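Local coordinates for protein alanine racemase 1 (Caldanaerobacter subterraneus subsp. tengcongensis MB4, PDB 4Y2W) that belongs to the alanine racemase family, pairing an N-terminal TIM-barrel domain with a C-terminal domain rich in strands, and is modelled as a two-chain assembly with bound alanine, at residues Arg95-Lys99 / His100-Gln104; His129-Asp133 / Thr134-Arg138. The protein carries 1 engineered substitution. All blocks are in the same frame, centred on the assembly; numbering follows the deposited sequence.

Contact 1: residues Arg95-Lys99 / His100-Gln104; sequences RQIVK and HDLTQ
The imidazole of H100 lies against K99, whose CG sits over one face of the ring, while the backbone oxygen Q96 O comes in at the ring edge, near its plane. K99 and H100 run side by side in the same direction, with K99 CD 4.2 Å from H100 CE1. The H100 ring nitrogen ND1 gives Q96 O a weak bond of 3.5 Å. The main grip on that oxygen is H100 N, 3.0 Å from Q96 O at an N-H...O angle of 162°. Helix 94-99 ends here in a Schellman motif: L102 N reaches back five residues to I97 O at 2.9 Å, in the carbonyl plane, and inside this loop D101 N makes a weak bond to V98 O. D101 takes up left-handed backbone angles (phi 58°), reversing the chain into strand 103-106 and completing the beta-alpha-beta unit that starts with strand 83-85 of the barrel. I97 CG1 sits between the backbone N and the carbonyl carbon (chi1 57°), which leaves CG2 beside that N to meet L102 CD1 at 4.1 Å, the side chains crossing at about a right angle. I97 CD1 also rests 3.8 Å from Q104 OE1, an oxygen hydrogen-bonded to T89 OG1. R75 of helix 68-76 bonds to the carbonyls of H100 and D101, and D101 OD2 forms a salt bridge with K127.

Contact 2: residues His129-Asp133 / Thr134-Arg138; sequences HIKID and TGLGR
With CG turned anti to the backbone N (chi1 -163°), D133 swings its carboxylate into the turn that follows, while a bend at chi3 (76°) folds the R138 guanidinium back toward K131. OD1 of D133 takes two backbone donors. G137 N lies 2.9 Å from D133 OD1 on its syn lone pair, the side of the other carboxylate oxygen; G135 N, 3.2 Å from D133 OD1, meets the same oxygen nearly end-on to the C-O bond and closes an Asx turn. Both donors are glycines, G135 at an unusual phi of 160° and G137 at a positive phi. At the start of the turn, I132 CG2 and T134 CG2 touch at 4.1 Å, their side chains crossing at about a right angle, while T134 OG1 bonds to S167 and Q183. The chain here leaves strand 126-131 of the TIM barrel. K131, bent at chi2 and chi4, sends NZ to the edge of the R138 guanidinium, in its plane and 3.6 Å from R138 NH2; L136 CD2 lies over one face, offset toward the rim. K258 and T282 of the second subunit bond to the G137 and R138 carbonyls, respectively. Two backbone N-H groups thus fix the D133 carboxylate in the turn. R138, whose side chain lies about 4 Å from a bound alanine, has the normally cationic K131 NZ beside it with no bond between them; the spacing is consistent with a carbamylated lysine at this place, as in related alanine racemases, though none is modelled.

Contacts 1 and 2 sit on neighbouring parallel strands of the eight-stranded barrel, 103-106 and 126-131, but at different ends: 95-104 turns the chain into its strand, whereas 129-138 carries it out of the next one. Their centres are about 22 Å apart, yet the strands join them directly. Q104 O and H129 N are 3.0 Å apart, a probable hydrogen bond between the strands, and T103 CG2 packs on H129 CD2 at 3.4 Å. Of the two, contact 2 reaches an alanine site: R138, its side chain about 4 Å from the ligand, belongs to the pocket formed with K40, Y44, H168 and Q360.

Contact 1: residues Arg95-Lys99 / His100-Gln104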
loop_
_atom_site.group_PDB
_atom_site.type_symbol
_atom_site.label_atom_id
_atom_site.label_comp_id
_atom_site.label_asym_id
_atom_site.label_seq_id
_atom_site.Cartn_x
_atom_site.Cartn_y
_atom_site.Cartn_z
ATOM N N ARG A 95 15.964 22.616 7.258
ATOM C CA ARG A 95 16.104 23.688 6.275
ATOM C C ARG A 95 14.852 23.818 5.409
ATOM O O ARG A 95 14.422 24.924 5.084
ATOM C CB ARG A 95 17.336 23.452 5.391
ATOM C CG ARG A 95 17.737 24.658 4.551
ATOM C CD ARG A 95 19.081 24.458 3.862
ATOM N NE ARG A 95 18.990 23.553 2.714
ATOM C CZ ARG A 95 18.522 23.889 1.509
ATOM N NH1 ARG A 95 18.084 25.122 1.261
ATOM N NH2 ARG A 95 18.488 22.977 0.540
ATOM N N GLN A 96 14.257 22.679 5.072
ATOM C CA GLN A 96 13.153 22.624 4.119
ATOM C C GLN A 96 11.855 23.202 4.684
ATOM O O GLN A 96 11.163 23.963 4.002
ATOM C CB GLN A 96 12.928 21.177 3.661
ATOM C CG GLN A 96 14.135 20.527 2.990
ATOM C CD GLN A 96 14.551 21.241 1.715
ATOM O OE1 GLN A 96 14.033 20.958 0.634
ATOM N NE2 GLN A 96 15.494 22.171 1.838
ATOM N N ILE A 97 11.527 22.836 5.919
ATOM C CA ILE A 97 10.300 23.323 6.569
ATOM C C ILE A 97 10.314 24.836 6.808
ATOM O O ILE A 97 9.265 25.488 6.762
ATOM C CB ILE A 97 9.996 22.586 7.895
ATOM C CG1 ILE A 97 11.161 22.704 8.887
ATOM C CG2 ILE A 97 9.674 21.123 7.620
ATOM C CD1 ILE A 97 10.830 22.200 10.273
ATOM N N VAL A 98 11.497 25.386 7.062
ATOM C CA VAL A 98 11.662 26.829 7.213
ATOM C C VAL A 98 11.568 27.518 5.851
ATOM O O VAL A 98 10.949 28.579 5.727
ATOM C CB VAL A 98 13.013 27.176 7.877
ATOM C CG1 VAL A 98 13.239 28.683 7.897
ATOM C CG2 VAL A 98 13.067 26.615 9.292
ATOM N N LYS A 99 12.180 26.906 4.838
ATOM C CA LYS A 99 12.219 27.468 3.488
ATOM C C LYS A 99 10.826 27.588 2.876
ATOM O O LYS A 99 10.472 28.630 2.320
ATOM C CB LYS A 99 13.113 26.611 2.584
ATOM C CG LYS A 99 13.430 27.230 1.233
ATOM C CD LYS A 99 14.437 26.380 0.473
ATOM C CE LYS A 99 14.795 26.991 -0.873
ATOM N NZ LYS A 99 15.571 26.042 -1.721
ATOM N N HIS A 100 10.037 26.524 2.991
ATOM C CA HIS A 100 8.715 26.477 2.371
ATOM C C HIS A 100 7.586 26.809 3.354
ATOM O O HIS A 100 6.410 26.581 3.061
ATOM C CB HIS A 100 8.502 25.114 1.703
ATOM C CG HIS A 100 9.413 24.874 0.537
ATOM N ND1 HIS A 100 10.504 24.035 0.603
ATOM C CD2 HIS A 100 9.405 25.382 -0.718
ATOM C CE1 HIS A 100 11.121 24.025 -0.565
ATOM N NE2 HIS A 100 10.474 24.835 -1.384
ATOM N N ASP A 101 7.956 27.355 4.512
ATOM C CA ASP A 101 7.004 27.927 5.457
ATOM C C ASP A 101 5.960 26.899 5.897
ATOM O O ASP A 101 4.766 27.033 5.616
ATOM C CB ASP A 101 6.346 29.175 4.845
ATOM C CG ASP A 101 5.563 29.982 5.861
ATOM O OD1 ASP A 101 5.971 30.006 7.041
ATOM O OD2 ASP A 101 4.541 30.595 5.477
ATOM N N LEU A 102 6.432 25.864 6.584
ATOM C CA LEU A 102 5.572 24.795 7.073
ATOM C C LEU A 102 5.503 24.831 8.594
ATOM O O LEU A 102 6.521 24.980 9.268
ATOM C CB LEU A 102 6.094 23.434 6.601
ATOM C CG LEU A 102 6.092 23.207 5.085
ATOM C CD1 LEU A 102 6.866 21.950 4.731
ATOM C CD2 LEU A 102 4.673 23.130 4.544
ATOM N N THR A 103 4.294 24.695 9.126
ATOM C CA THR A 103 4.087 24.680 10.564
ATOM C C THR A 103 4.561 23.337 11.122
ATOM O O THR A 103 4.270 22.281 10.552
ATOM C CB THR A 103 2.604 24.910 10.916
ATOM O OG1 THR A 103 2.088 25.990 10.129
ATOM C CG2 THR A 103 2.436 25.233 12.390
ATOM N N GLN A 104 5.292 23.390 12.233
ATOM C CA GLN A 104 5.896 22.207 12.837
ATOM C C GLN A 104 5.379 21.964 14.253
ATOM O O GLN A 104 5.146 22.901 15.016
ATOM C CB GLN A 104 7.422 22.357 12.871
ATOM C CG GLN A 104 8.178 21.161 13.446
ATOM C CD GLN A 104 7.968 19.889 12.643
ATOM O OE1 GLN A 104 8.020 19.903 11.411
ATOM N NE2 GLN A 104 7.734 18.780 13.338
#

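Contact 2: residues His129-Asp133 / Thr134-Arg138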
loop_
_atom_site.group_PDB
_atom_site.type_symbol
_atom_site.label_atom_id
_atom_site.label_comp_id
_atom_site.label_asym_id
_atom_site.label_seq_id
_atom_site.Cartn_x
_atom_site.Cartn_y
_atom_site.Cartn_z
ATOM N N HIS A 129 3.183 24.717 16.442
ATOM C CA HIS A 129 2.039 24.356 17.273
ATOM C C HIS A 129 2.525 23.417 18.368
ATOM O O HIS A 129 3.235 22.455 18.083
ATOM C CB HIS A 129 0.973 23.656 16.429
ATOM C CG HIS A 129 0.156 24.587 15.590
ATOM N ND1 HIS A 129 -1.116 24.273 15.166
ATOM C CD2 HIS A 129 0.415 25.827 15.111
ATOM C CE1 HIS A 129 -1.601 25.273 14.452
ATOM N NE2 HIS A 129 -0.693 26.230 14.406
ATOM N N ILE A 130 2.114 23.656 19.589
ATOM C CA ILE A 130 2.571 22.852 20.695
ATOM C C ILE A 130 1.636 21.685 20.977
ATOM O O ILE A 130 0.456 21.871 21.104
ATOM C CB ILE A 130 2.767 23.740 21.933
ATOM C CG1 ILE A 130 3.749 24.855 21.634
ATOM C CG2 ILE A 130 3.289 22.950 23.093
ATOM C CD1 ILE A 130 5.065 24.402 21.063
ATOM N N LYS A 131 2.163 20.474 21.067
ATOM C CA LYS A 131 1.318 19.318 21.327
ATOM C C LYS A 131 1.320 18.955 22.771
ATOM O O LYS A 131 2.346 18.857 23.394
ATOM C CB LYS A 131 1.670 18.095 20.466
ATOM C CG LYS A 131 1.104 16.756 20.935
ATOM C CD LYS A 131 -0.167 16.275 20.244
ATOM C CE LYS A 131 -0.599 14.878 20.704
ATOM N NZ LYS A 131 -0.703 13.752 19.723
ATOM N N ILE A 132 0.126 18.738 23.286
ATOM C CA ILE A 132 -0.057 18.359 24.657
ATOM C C ILE A 132 -0.633 16.963 24.769
ATOM O O ILE A 132 -1.585 16.625 24.114
ATOM C CB ILE A 132 -0.976 19.361 25.364
ATOM C CG1 ILE A 132 -0.523 20.771 25.068
ATOM C CG2 ILE A 132 -0.959 19.142 26.853
ATOM C CD1 ILE A 132 0.819 21.112 25.659
ATOM N N ASP A 133 -0.048 16.156 25.629
ATOM C CA ASP A 133 -0.545 14.805 25.851
ATOM C C ASP A 133 -1.501 14.806 27.045
ATOM O O ASP A 133 -1.070 14.836 28.198
ATOM C CB ASP A 133 0.626 13.855 26.092
ATOM C CG ASP A 133 0.243 12.402 25.934
ATOM O OD1 ASP A 133 -0.917 12.045 26.246
ATOM O OD2 ASP A 133 1.112 11.614 25.495
ATOM N N THR A 134 -2.799 14.773 26.758
ATOM C CA THR A 134 -3.825 14.851 27.793
ATOM C C THR A 134 -4.385 13.486 28.196
ATOM O O THR A 134 -5.321 13.422 28.990
ATOM C CB THR A 134 -4.995 15.748 27.340
ATOM O OG1 THR A 134 -5.472 15.315 26.061
ATOM C CG2 THR A 134 -4.552 17.197 27.239
ATOM N N GLY A 135 -3.811 12.402 27.673
ATOM C CA GLY A 135 -4.306 11.049 27.975
ATOM C C GLY A 135 -3.916 9.952 26.990
ATOM O O GLY A 135 -3.756 8.791 27.383
ATOM N N LEU A 136 -3.770 10.320 25.717
ATOM C CA LEU A 136 -3.471 9.372 24.639
ATOM C C LEU A 136 -2.116 8.653 24.780
ATOM O O LEU A 136 -1.941 7.546 24.261
ATOM C CB LEU A 136 -3.544 10.099 23.289
ATOM C CG LEU A 136 -3.336 9.307 21.994
ATOM C CD1 LEU A 136 -4.414 8.252 21.787
ATOM C CD2 LEU A 136 -3.296 10.260 20.808
ATOM N N GLY A 137 -1.165 9.278 25.474
ATOM C CA GLY A 137 0.146 8.669 25.725
ATOM C C GLY A 137 1.025 8.510 24.493
ATOM O O GLY A 137 1.955 7.704 24.494
ATOM N N ARG A 138 0.750 9.292 23.451
ATOM C CA ARG A 138 1.414 9.133 22.158
ATOM C C ARG A 138 2.561 10.139 22.000
ATOM O O ARG A 138 3.726 9.764 22.162
ATOM C CB ARG A 138 0.379 9.241 21.036
ATOM C CG ARG A 138 0.906 9.004 19.634
ATOM C CD ARG A 138 -0.245 8.913 18.643
ATOM N NE ARG A 138 -0.816 10.220 18.322
ATOM C CZ ARG A 138 -1.834 10.417 17.488
ATOM N NH1 ARG A 138 -2.417 9.392 16.876
ATOM N NH2 ARG A 138 -2.280 11.647 17.268
#